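Local coordinates for uncharacterized protein TCIL3000_10_9440 (Trypanosoma congolense, PDB 5KMX) that is of unknown function but forms the bilobed ectodomain of an insect-stage surface antigen, a membrane protein put forward as a putative sensor, at residues T61-N65 with Q194-V198; G71-V75 with T86-R92; Y99-S104 with C115-H119. Residue numbers count along the deposited sequence, not the author numbering.

Overall arrangement
Contacts 1 and 2 lie side by side in one mixed beta sheet, their centres about 11 Å apart, and touch through Leu-62 with Val-75, Val-198 with Leu-73 and Leu-64 with Leu-91. Both are partly buried and built on antiparallel backbone hydrogen bonds. Contact 1 joins strands far apart in sequence, whereas contact 2 is a local hairpin nested within the loop that contact 1 closes. Contact 3 uses the far end of strand 85-100, which also serves contact 2, yet their centres are about 37 Å apart. There, at the surface, a disulfide and aromatic packing, rather than strand pairing, join strand to helix.

Contact 1: residues T61-N65 with Q194-V198; sequences TLPLN and QPSSV
Residues 194-198 enter from a loop, bend at Ser-196 and become the start of strand 197-204, which runs antiparallel to the end of strand 53-63. Gln-194 has its first two chi angles t, bringing NE2 to 3.9 Å from Leu-64 CD1. Pro-195 contributes its carbonyl, O lying 3.5 Å from the same Leu-64 CD1. At Ser-196 the backbone turns (phi/psi -81/-13°) and O accepts a hydrogen bond from Leu-64 N at 3.1 Å, continuing the pairing just beyond the strand end. Ser-197 is extended (-141/154°) and faces Pro-63 in a non-hydrogen-bonded pair, CA to CA 4.1 Å, where no amide hydrogen is needed toward this partner strand. Its chi1 p side chain brings OG to 3.5 Å from Thr-61 CG2. Val-198 (-117/134°, chi1 t) then forms the hydrogen-bonded pair with Leu-62, CA to CA 5.1 Å: the hydrogen bonds Val-198 N to Leu-62 O and Leu-62 N to Val-198 O are both 2.7 Å. Leu-62 and Val-198 project from the sheet face opposite Pro-63 and Ser-197; Leu-62, with chi1 between wells at -93° and chi2 p, leads its end away from 194-198 and onto Val-75, while Val-198 packs on Leu-73. Leu-64, with chi1 m and chi2 t, reaches back so that CD2 is 3.9 Å from Val-198 CG2, and also meets Leu-91. This is classic antiparallel beta pairing between strands distant in sequence, here joining strands 53-63 and 197-204 within the mixed sheet of the ectodomain.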
ATOM      1  N   THR A  61       6.963  13.440   4.147  1.00 54.85           N
ATOM      2  CA  THR A  61       7.528  12.516   5.123  1.00 53.22           C
ATOM      3  C   THR A  61       7.138  12.959   6.527  1.00 45.88           C
ATOM      4  O   THR A  61       7.567  14.014   6.992  1.00 53.96           O
ATOM      5  CB  THR A  61       9.064  12.437   5.011  1.00 50.47           C
ATOM      6  OG1 THR A  61       9.428  11.952   3.714  1.00 50.42           O
ATOM      7  CG2 THR A  61       9.634  11.506   6.071  1.00 51.90           C
ATOM      8  N   LEU A  62       6.327  12.146   7.197  1.00 52.94           N
ATOM      9  CA  LEU A  62       5.857  12.464   8.541  1.00 54.38           C
ATOM     10  C   LEU A  62       6.719  11.796   9.607  1.00 59.24           C
ATOM     11  O   LEU A  62       6.858  10.572   9.610  1.00 61.89           O
ATOM     12  CB  LEU A  62       4.400  12.029   8.715  1.00 62.45           C
ATOM     13  CG  LEU A  62       3.341  13.094   8.417  1.00 64.50           C
ATOM     14  CD1 LEU A  62       3.514  13.661   7.018  1.00 57.17           C
ATOM     15  CD2 LEU A  62       1.945  12.516   8.602  1.00 63.27           C
ATOM     16  N   PRO A  63       7.303  12.594  10.517  1.00 61.44           N
ATOM     17  CA  PRO A  63       8.034  11.985  11.631  1.00 62.26           C
ATOM     18  C   PRO A  63       7.085  11.463  12.701  1.00 58.90           C
ATOM     19  O   PRO A  63       6.011  12.033  12.887  1.00 65.71           O
ATOM     20  CB  PRO A  63       8.881  13.141  12.167  1.00 67.01           C
ATOM     21  CG  PRO A  63       8.068  14.351  11.869  1.00 62.98           C
ATOM     22  CD  PRO A  63       7.378  14.068  10.557  1.00 64.95           C
ATOM     23  N   LEU A  64       7.469  10.393  13.388  1.00 60.13           N
ATOM     24  CA  LEU A  64       6.671   9.896  14.497  1.00 57.59           C
ATOM     25  C   LEU A  64       6.838  10.835  15.684  1.00 61.64           C
ATOM     26  O   LEU A  64       7.918  10.922  16.270  1.00 70.32           O
ATOM     27  CB  LEU A  64       7.077   8.467  14.872  1.00 61.32           C
ATOM     28  CG  LEU A  64       6.914   7.400  13.784  1.00 59.79           C
ATOM     29  CD1 LEU A  64       7.317   6.037  14.324  1.00 61.99           C
ATOM     30  CD2 LEU A  64       5.490   7.362  13.244  1.00 62.61           C
ATOM     31  N   ASN A  65       5.770  11.552  16.015  1.00 58.70           N
ATOM     32  CA  ASN A  65       5.792  12.499  17.120  1.00 59.01           C
ATOM     33  C   ASN A  65       4.455  12.471  17.864  1.00 60.29           C
ATOM     34  O   ASN A  65       4.013  11.405  18.297  1.00 67.98           O
ATOM     35  CB  ASN A  65       6.135  13.902  16.599  1.00 54.26           C
ATOM     36  CG  ASN A  65       5.239  14.346  15.458  1.00 58.88           C
ATOM     37  OD1 ASN A  65       4.065  13.980  15.391  1.00 63.68           O
ATOM     38  ND2 ASN A  65       5.791  15.147  14.552  1.00 60.64           N
ATOM     39  N   GLN A 194      10.346  -1.121  12.023  1.00 54.43           N
ATOM     40  CA  GLN A 194       9.620   0.144  11.983  1.00 54.82           C
ATOM     41  C   GLN A 194      10.569   1.336  11.843  1.00 53.76           C
ATOM     42  O   GLN A 194      11.516   1.464  12.620  1.00 46.55           O
ATOM     43  CB  GLN A 194       8.768   0.307  13.242  1.00 49.78           C
ATOM     44  CG  GLN A 194       7.743   1.420  13.145  1.00 55.09           C
ATOM     45  CD  GLN A 194       6.812   1.466  14.344  1.00 67.96           C
ATOM     46  OE1 GLN A 194       6.927   0.660  15.270  1.00 58.75           O
ATOM     47  NE2 GLN A 194       5.884   2.414  14.333  1.00 59.81           N
ATOM     48  N   PRO A 195      10.319   2.210  10.852  1.00 54.18           N
ATOM     49  CA  PRO A 195      11.152   3.409  10.703  1.00 49.81           C
ATOM     50  C   PRO A 195      10.768   4.527  11.670  1.00 68.10           C
ATOM     51  O   PRO A 195       9.731   4.448  12.328  1.00 59.66           O
ATOM     52  CB  PRO A 195      10.893   3.834   9.257  1.00 56.03           C
ATOM     53  CG  PRO A 195       9.520   3.355   8.973  1.00 59.47           C
ATOM     54  CD  PRO A 195       9.360   2.072   9.739  1.00 55.80           C
ATOM     55  N   SER A 196      11.604   5.558  11.747  1.00 70.39           N
ATOM     56  CA  SER A 196      11.340   6.696  12.623  1.00 67.56           C
ATOM     57  C   SER A 196      10.355   7.674  11.987  1.00 62.04           C
ATOM     58  O   SER A 196       9.833   8.564  12.660  1.00 65.13           O
ATOM     59  CB  SER A 196      12.644   7.418  12.963  1.00 71.32           C
ATOM     60  OG  SER A 196      13.364   7.742  11.784  1.00 82.68           O
ATOM     61  N   SER A 197      10.106   7.503  10.692  1.00 56.65           N
ATOM     62  CA  SER A 197       9.187   8.369   9.964  1.00 60.87           C
ATOM     63  C   SER A 197       8.351   7.564   8.973  1.00 59.86           C
ATOM     64  O   SER A 197       8.768   6.497   8.517  1.00 57.13           O
ATOM     65  CB  SER A 197       9.956   9.468   9.228  1.00 64.38           C
ATOM     66  OG  SER A 197      10.684   8.935   8.135  1.00 65.95           O
ATOM     67  N   VAL A 198       7.169   8.085   8.653  1.00 59.43           N
ATOM     68  CA  VAL A 198       6.268   7.453   7.697  1.00 53.74           C
ATOM     69  C   VAL A 198       6.063   8.355   6.482  1.00 52.94           C
ATOM     70  O   VAL A 198       5.830   9.555   6.623  1.00 56.34           O
ATOM     71  CB  VAL A 198       4.902   7.139   8.337  1.00 47.24           C
ATOM     72  CG1 VAL A 198       3.943   6.554   7.307  1.00 45.74           C
ATOM     73  CG2 VAL A 198       5.075   6.183   9.508  1.00 49.64           C
TER

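Contact 2: residues G71-V75 with T86-R92; sequences GRLTV and TRRTPLR
Strands 72-75 and 86-90 are extended and antiparallel, part of the beta hairpin of strands 72-79 and 85-100; their axes approach to 4.4 Å, with 161° between their directions. Hydrogen-bonded pairs Leu-73/Thr-89 and Val-75/Arg-87 (CA to CA 5.2 Å each) alternate with non-hydrogen-bonded Arg-72/Pro-90 (4.3 Å) and Thr-74/Arg-88 (4.4 Å). The hydrogen bonds are Leu-73 N to Thr-89 O 2.7 Å, Thr-89 N to Leu-73 O 3.0 Å, Val-75 N to Arg-87 O 2.8 Å and Arg-87 N to Val-75 O 2.9 Å. Beyond the extended part, Gly-71 (phi/psi 88/4°) accepts a fifth at O from Leu-91 N (Leu-91 -70/-28°), 2.8 Å.

Leu-73 (chi1 t), Val-75 (t), Arg-87 and Thr-89 share one face. Leu-73 CB meets CD2 of Leu-91 (chi1 m, chi2 t) at 3.9 Å, and the Arg-87 guanidinium leads away to Gln-177 O. Arg-72 (chi1 m), Thr-74, Arg-88 (chi1, chi2 t) and Pro-90 occupy the other face. Arg-72 salt-bridges Asp-70; a sulfate oxygen, probably from the crystallisation liquor, salt-bridges Arg-72 NH1 and Arg-88 NH2, consistent with these like charges lying 3.7 Å apart.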
ATOM      1  N   GLY A  71      -0.409   3.623  19.554  1.00 60.11           N
ATOM      2  CA  GLY A  71      -0.071   2.746  18.446  1.00 58.77           C
ATOM      3  C   GLY A  71      -0.717   3.098  17.119  1.00 53.81           C
ATOM      4  O   GLY A  71      -0.554   2.363  16.143  1.00 57.89           O
ATOM      5  N   ARG A  72      -1.449   4.209  17.076  1.00 53.03           N
ATOM      6  CA  ARG A  72      -2.096   4.655  15.842  1.00 50.41           C
ATOM      7  C   ARG A  72      -1.585   6.012  15.370  1.00 52.13           C
ATOM      8  O   ARG A  72      -1.395   6.933  16.166  1.00 58.02           O
ATOM      9  CB  ARG A  72      -3.612   4.721  16.023  1.00 56.70           C
ATOM     10  CG  ARG A  72      -4.303   3.377  15.871  1.00 60.30           C
ATOM     11  CD  ARG A  72      -4.543   2.709  17.207  1.00 53.67           C
ATOM     12  NE  ARG A  72      -5.852   3.067  17.744  1.00 62.41           N
ATOM     13  CZ  ARG A  72      -6.138   3.177  19.038  1.00 68.24           C
ATOM     14  NH1 ARG A  72      -7.363   3.510  19.412  1.00 75.28           N
ATOM     15  NH2 ARG A  72      -5.207   2.965  19.960  1.00 68.42           N
ATOM     16  N   LEU A  73      -1.377   6.119  14.062  1.00 50.27           N
ATOM     17  CA  LEU A  73      -0.911   7.348  13.434  1.00 49.83           C
ATOM     18  C   LEU A  73      -2.081   8.129  12.849  1.00 47.38           C
ATOM     19  O   LEU A  73      -2.746   7.660  11.927  1.00 48.35           O
ATOM     20  CB  LEU A  73       0.109   7.028  12.337  1.00 48.33           C
ATOM     21  CG  LEU A  73       0.597   8.193  11.470  1.00 46.90           C
ATOM     22  CD1 LEU A  73       1.556   9.083  12.245  1.00 55.05           C
ATOM     23  CD2 LEU A  73       1.244   7.668  10.201  1.00 45.31           C
ATOM     24  N   THR A  74      -2.330   9.319  13.388  1.00 52.74           N
ATOM     25  CA  THR A  74      -3.358  10.201  12.848  1.00 47.98           C
ATOM     26  C   THR A  74      -2.735  11.197  11.876  1.00 45.74           C
ATOM     27  O   THR A  74      -1.786  11.902  12.222  1.00 47.61           O
ATOM     28  CB  THR A  74      -4.095  10.973  13.956  1.00 47.99           C
ATOM     29  OG1 THR A  74      -4.598  10.055  14.934  1.00 55.57           O
ATOM     30  CG2 THR A  74      -5.254  11.770  13.371  1.00 44.88           C
ATOM     31  N   VAL A  75      -3.279  11.247  10.663  1.00 42.06           N
ATOM     32  CA  VAL A  75      -2.818  12.182   9.643  1.00 49.82           C
ATOM     33  C   VAL A  75      -3.960  13.089   9.204  1.00 46.27           C
ATOM     34  O   VAL A  75      -5.041  12.614   8.856  1.00 49.11           O
ATOM     35  CB  VAL A  75      -2.254  11.450   8.409  1.00 43.37           C
ATOM     36  CG1 VAL A  75      -1.839  12.453   7.337  1.00 42.92           C
ATOM     37  CG2 VAL A  75      -1.074  10.568   8.804  1.00 44.86           C
ATOM     38  N   THR A  86      -9.331  13.410   7.799  1.00 48.88           N
ATOM     39  CA  THR A  86      -8.370  12.807   8.714  1.00 52.13           C
ATOM     40  C   THR A  86      -8.338  11.304   8.493  1.00 45.80           C
ATOM     41  O   THR A  86      -9.363  10.697   8.189  1.00 51.59           O
ATOM     42  CB  THR A  86      -8.721  13.099  10.187  1.00 48.67           C
ATOM     43  OG1 THR A  86      -8.927  14.505  10.365  1.00 59.99           O
ATOM     44  CG2 THR A  86      -7.603  12.630  11.111  1.00 54.12           C
ATOM     45  N   ARG A  87      -7.155  10.712   8.638  1.00 52.60           N
ATOM     46  CA  ARG A  87      -6.998   9.266   8.536  1.00 44.02           C
ATOM     47  C   ARG A  87      -6.202   8.737   9.717  1.00 39.57           C
ATOM     48  O   ARG A  87      -5.156   9.281  10.069  1.00 49.58           O
ATOM     49  CB  ARG A  87      -6.309   8.879   7.225  1.00 47.88           C
ATOM     50  CG  ARG A  87      -5.952   7.395   7.120  1.00 53.83           C
ATOM     51  CD  ARG A  87      -7.191   6.510   7.122  1.00 45.07           C
ATOM     52  NE  ARG A  87      -7.983   6.712   5.912  1.00 53.41           N
ATOM     53  CZ  ARG A  87      -7.771   6.082   4.760  1.00 52.40           C
ATOM     54  NH1 ARG A  87      -6.793   5.191   4.650  1.00 53.67           N
ATOM     55  NH2 ARG A  87      -8.541   6.341   3.715  1.00 58.32           N
ATOM     56  N   ARG A  88      -6.709   7.668  10.320  1.00 47.52           N
ATOM     57  CA  ARG A  88      -6.012   6.985  11.398  1.00 45.54           C
ATOM     58  C   ARG A  88      -5.586   5.605  10.917  1.00 48.05           C
ATOM     59  O   ARG A  88      -6.380   4.880  10.319  1.00 38.62           O
ATOM     60  CB  ARG A  88      -6.906   6.875  12.630  1.00 51.85           C
ATOM     61  CG  ARG A  88      -6.143   6.788  13.935  1.00 60.47           C
ATOM     62  CD  ARG A  88      -7.067   6.974  15.119  1.00 68.77           C
ATOM     63  NE  ARG A  88      -7.762   5.742  15.480  1.00 79.18           N
ATOM     64  CZ  ARG A  88      -8.857   5.691  16.233  1.00 78.89           C
ATOM     65  NH1 ARG A  88      -9.405   6.807  16.698  1.00 75.17           N
ATOM     66  NH2 ARG A  88      -9.414   4.521  16.514  1.00 76.96           N
ATOM     67  N   THR A  89      -4.329   5.255  11.173  1.00 43.54           N
ATOM     68  CA  THR A  89      -3.776   3.981  10.735  1.00 44.66           C
ATOM     69  C   THR A  89      -2.976   3.334  11.859  1.00 49.90           C
ATOM     70  O   THR A  89      -2.191   4.009  12.526  1.00 48.03           O
ATOM     71  CB  THR A  89      -2.864   4.155   9.506  1.00 45.76           C
ATOM     72  OG1 THR A  89      -3.560   4.876   8.483  1.00 52.26           O
ATOM     73  CG2 THR A  89      -2.429   2.801   8.965  1.00 45.01           C
ATOM     74  N   PRO A  90      -3.168   2.023  12.078  1.00 51.59           N
ATOM     75  CA  PRO A  90      -2.328   1.362  13.081  1.00 48.69           C
ATOM     76  C   PRO A  90      -0.875   1.266  12.631  1.00 52.44           C
ATOM     77  O   PRO A  90      -0.610   0.964  11.467  1.00 54.27           O
ATOM     78  CB  PRO A  90      -2.959  -0.028  13.212  1.00 52.56           C
ATOM     79  CG  PRO A  90      -3.685  -0.245  11.935  1.00 47.37           C
ATOM     80  CD  PRO A  90      -4.171   1.106  11.509  1.00 53.98           C
ATOM     81  N   LEU A  91       0.053   1.528  13.546  1.00 54.19           N
ATOM     82  CA  LEU A  91       1.474   1.443  13.233  1.00 51.49           C
ATOM     83  C   LEU A  91       1.893  -0.003  13.014  1.00 52.53           C
ATOM     84  O   LEU A  91       2.839  -0.275  12.278  1.00 53.01           O
ATOM     85  CB  LEU A  91       2.312   2.059  14.353  1.00 56.37           C
ATOM     86  CG  LEU A  91       2.202   3.572  14.540  1.00 57.77           C
ATOM     87  CD1 LEU A  91       2.915   3.991  15.813  1.00 54.62           C
ATOM     88  CD2 LEU A  91       2.773   4.314  13.341  1.00 55.69           C
ATOM     89  N   ARG A  92       1.178  -0.923  13.656  1.00 54.26           N
ATOM     90  CA  ARG A  92       1.513  -2.341  13.615  1.00 59.20           C
ATOM     91  C   ARG A  92       0.327  -3.186  13.158  1.00 54.21           C
ATOM     92  O   ARG A  92      -0.796  -3.003  13.627  1.00 53.76           O
ATOM     93  CB  ARG A  92       1.975  -2.813  14.996  1.00 56.00           C
ATOM     94  CG  ARG A  92       2.622  -4.188  15.008  1.00 60.76           C
ATOM     95  CD  ARG A  92       2.608  -4.781  16.406  1.00 52.49           C
ATOM     96  NE  ARG A  92       1.249  -5.124  16.816  1.00 72.01           N
ATOM     97  CZ  ARG A  92       0.891  -5.444  18.055  1.00 75.63           C
ATOM     98  NH1 ARG A  92       1.788  -5.463  19.033  1.00 78.89           N
ATOM     99  NH2 ARG A  92      -0.375  -5.740  18.318  1.00 75.02           N
TER

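Contact 3: residues Y99-S104 with C115-H119; sequences YTCSSS and CHRKH
A disulfide and one tyrosine join the exit of strand 85-100 to the start of helix 116-128. Cys-101 (chi1 t) and Cys-115 (chi1 -38°) bond SG to SG at 2.0 Å, with chi3 110° and CA atoms 5.4 Å apart. Tyr-99, chi1 t and chi2 89°, points its CA-to-CB bond toward the helix; its OH comes within 3.3 Å of Cys-115 CB and 3.5 Å of Lys-118 CB. His-119 (chi1 t, chi2 -151°) places CA over the Tyr-99 ring face, 4.0 Å from the centroid, as a CH-pi contact. The two rings are near parallel (27°) but slid apart, centroids 5.1 Å, so they barely overlap. His-119 NE2 hydrogen-bonds Tyr-133 OH, and Phe-122 also meets the tyrosine ring. Lys-118, chi1 m then t, t, p, extends until NZ is 3.6 Å from Ser-104 C. The disulfide thus ties the loop after the strand to the residue before the helix, in a surface part of the ectodomain that also holds Cys-140 and Cys-146.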
ATOM      1  N   TYR A  99       3.143 -21.705   4.344  1.00 62.31           N
ATOM      2  CA  TYR A  99       4.119 -22.599   3.737  1.00 62.23           C
ATOM      3  C   TYR A  99       3.413 -23.759   3.051  1.00 53.68           C
ATOM      4  O   TYR A  99       2.578 -24.433   3.655  1.00 59.24           O
ATOM      5  CB  TYR A  99       5.101 -23.139   4.777  1.00 61.10           C
ATOM      6  CG  TYR A  99       6.117 -24.084   4.180  1.00 62.98           C
ATOM      7  CD1 TYR A  99       7.315 -23.609   3.667  1.00 66.43           C
ATOM      8  CD2 TYR A  99       5.871 -25.451   4.112  1.00 68.48           C
ATOM      9  CE1 TYR A  99       8.242 -24.466   3.114  1.00 76.62           C
ATOM     10  CE2 TYR A  99       6.792 -26.314   3.558  1.00 70.75           C
ATOM     11  CZ  TYR A  99       7.977 -25.817   3.061  1.00 76.85           C
ATOM     12  OH  TYR A  99       8.899 -26.674   2.509  1.00 85.78           O
ATOM     13  N   THR A 100       3.756 -23.984   1.787  1.00 51.18           N
ATOM     14  CA  THR A 100       3.231 -25.116   1.032  1.00 59.33           C
ATOM     15  C   THR A 100       4.368 -26.031   0.612  1.00 60.96           C
ATOM     16  O   THR A 100       5.358 -25.585   0.032  1.00 63.60           O
ATOM     17  CB  THR A 100       2.466 -24.661  -0.217  1.00 53.74           C
ATOM     18  OG1 THR A 100       1.502 -23.670   0.148  1.00 55.65           O
ATOM     19  CG2 THR A 100       1.760 -25.843  -0.877  1.00 48.90           C
ATOM     20  N   CYS A 101       4.222 -27.314   0.918  1.00 65.27           N
ATOM     21  CA  CYS A 101       5.216 -28.304   0.534  1.00 69.59           C
ATOM     22  C   CYS A 101       5.210 -28.506  -0.978  1.00 73.52           C
ATOM     23  O   CYS A 101       4.436 -29.303  -1.505  1.00 72.05           O
ATOM     24  CB  CYS A 101       4.946 -29.629   1.242  1.00 75.36           C
ATOM     25  SG  CYS A 101       6.386 -30.718   1.378  1.00 69.81           S
ATOM     26  N   SER A 102       6.079 -27.777  -1.670  1.00 80.69           N
ATOM     27  CA  SER A 102       6.146 -27.845  -3.124  1.00 84.05           C
ATOM     28  C   SER A 102       7.229 -28.814  -3.575  1.00 87.22           C
ATOM     29  O   SER A 102       8.012 -29.304  -2.764  1.00 91.19           O
ATOM     30  CB  SER A 102       6.408 -26.457  -3.709  1.00 84.36           C
ATOM     31  OG  SER A 102       6.495 -26.513  -5.122  1.00 99.37           O
ATOM     32  N   SER A 103       7.278 -29.080  -4.876  1.00 83.99           N
ATOM     33  CA  SER A 103       8.288 -29.970  -5.437  1.00 87.73           C
ATOM     34  C   SER A 103       9.696 -29.431  -5.190  1.00 88.95           C
ATOM     35  O   SER A 103      10.677 -30.168  -5.280  1.00 84.30           O
ATOM     36  CB  SER A 103       8.057 -30.159  -6.937  1.00 94.41           C
ATOM     37  OG  SER A 103       6.760 -30.667  -7.194  1.00 90.32           O
ATOM     38  N   SER A 104       9.784 -28.142  -4.875  1.00 92.10           N
ATOM     39  CA  SER A 104      11.063 -27.501  -4.599  1.00 93.35           C
ATOM     40  C   SER A 104      11.623 -27.956  -3.254  1.00 93.47           C
ATOM     41  O   SER A 104      10.913 -28.556  -2.445  1.00 88.08           O
ATOM     42  CB  SER A 104      10.908 -25.980  -4.618  1.00 89.56           C
ATOM     43  OG  SER A 104      10.187 -25.561  -5.765  1.00 88.83           O
ATOM     44  N   CYS A 115       9.623 -32.036   1.632  1.00 86.41           N
ATOM     45  CA  CYS A 115       9.947 -30.626   1.806  1.00 89.48           C
ATOM     46  C   CYS A 115      10.356 -30.347   3.247  1.00 95.87           C
ATOM     47  O   CYS A 115      10.197 -29.232   3.743  1.00 93.92           O
ATOM     48  CB  CYS A 115       8.755 -29.752   1.419  1.00 63.45           C
ATOM     49  SG  CYS A 115       7.833 -30.365  -0.001  1.00 89.81           S
ATOM     50  N   HIS A 116      10.886 -31.370   3.909  1.00 99.86           N
ATOM     51  CA  HIS A 116      11.237 -31.281   5.322  1.00103.18           C
ATOM     52  C   HIS A 116      12.326 -30.243   5.584  1.00100.99           C
ATOM     53  O   HIS A 116      12.267 -29.511   6.573  1.00 93.82           O
ATOM     54  CB  HIS A 116      11.692 -32.651   5.833  1.00108.73           C
ATOM     55  CG  HIS A 116      12.172 -32.638   7.253  1.00113.15           C
ATOM     56  ND1 HIS A 116      13.463 -32.315   7.597  1.00113.04           N
ATOM     57  CD2 HIS A 116      11.526 -32.913   8.412  1.00109.66           C
ATOM     58  CE1 HIS A 116      13.597 -32.389   8.912  1.00109.58           C
ATOM     59  NE2 HIS A 116      12.439 -32.749   9.426  1.00108.72           N
ATOM     60  N   ARG A 117      13.314 -30.179   4.697  1.00107.06           N
ATOM     61  CA  ARG A 117      14.456 -29.287   4.880  1.00110.35           C
ATOM     62  C   ARG A 117      14.085 -27.820   4.659  1.00107.08           C
ATOM     63  O   ARG A 117      14.580 -26.937   5.359  1.00101.55           O
ATOM     64  CB  ARG A 117      15.591 -29.688   3.933  1.00112.89           C
ATOM     65  CG  ARG A 117      16.806 -28.765   3.955  1.00112.01           C
ATOM     66  CD  ARG A 117      17.547 -28.818   5.284  1.00113.28           C
ATOM     67  NE  ARG A 117      18.644 -27.851   5.331  1.00120.83           N
ATOM     68  CZ  ARG A 117      18.544 -26.610   5.803  1.00120.26           C
ATOM     69  NH1 ARG A 117      17.392 -26.159   6.289  1.00105.96           N
ATOM     70  NH2 ARG A 117      19.604 -25.813   5.795  1.00120.31           N
ATOM     71  N   LYS A 118      13.227 -27.564   3.677  1.00103.94           N
ATOM     72  CA  LYS A 118      12.800 -26.200   3.375  1.00 99.16           C
ATOM     73  C   LYS A 118      11.678 -25.739   4.303  1.00 95.83           C
ATOM     74  O   LYS A 118      11.355 -24.551   4.358  1.00 90.62           O
ATOM     75  CB  LYS A 118      12.341 -26.093   1.919  1.00 97.11           C
ATOM     76  CG  LYS A 118      13.473 -26.114   0.904  1.00103.30           C
ATOM     77  CD  LYS A 118      12.979 -25.715  -0.479  1.00108.04           C
ATOM     78  CE  LYS A 118      14.120 -25.635  -1.480  1.00116.35           C
ATOM     79  NZ  LYS A 118      14.771 -26.956  -1.702  1.00118.42           N
ATOM     80  N   HIS A 119      11.090 -26.683   5.030  1.00 90.19           N
ATOM     81  CA  HIS A 119       9.959 -26.392   5.903  1.00 83.68           C
ATOM     82  C   HIS A 119      10.404 -25.816   7.246  1.00 89.03           C
ATOM     83  O   HIS A 119       9.882 -24.794   7.692  1.00 91.63           O
ATOM     84  CB  HIS A 119       9.129 -27.660   6.120  1.00 85.18           C
ATOM     85  CG  HIS A 119       8.059 -27.518   7.158  1.00 79.78           C
ATOM     86  ND1 HIS A 119       7.609 -28.582   7.909  1.00 85.12           N
ATOM     87  CD2 HIS A 119       7.342 -26.443   7.561  1.00 83.59           C
ATOM     88  CE1 HIS A 119       6.668 -28.166   8.739  1.00 83.66           C
ATOM     89  NE2 HIS A 119       6.488 -26.873   8.547  1.00 85.38           N
TER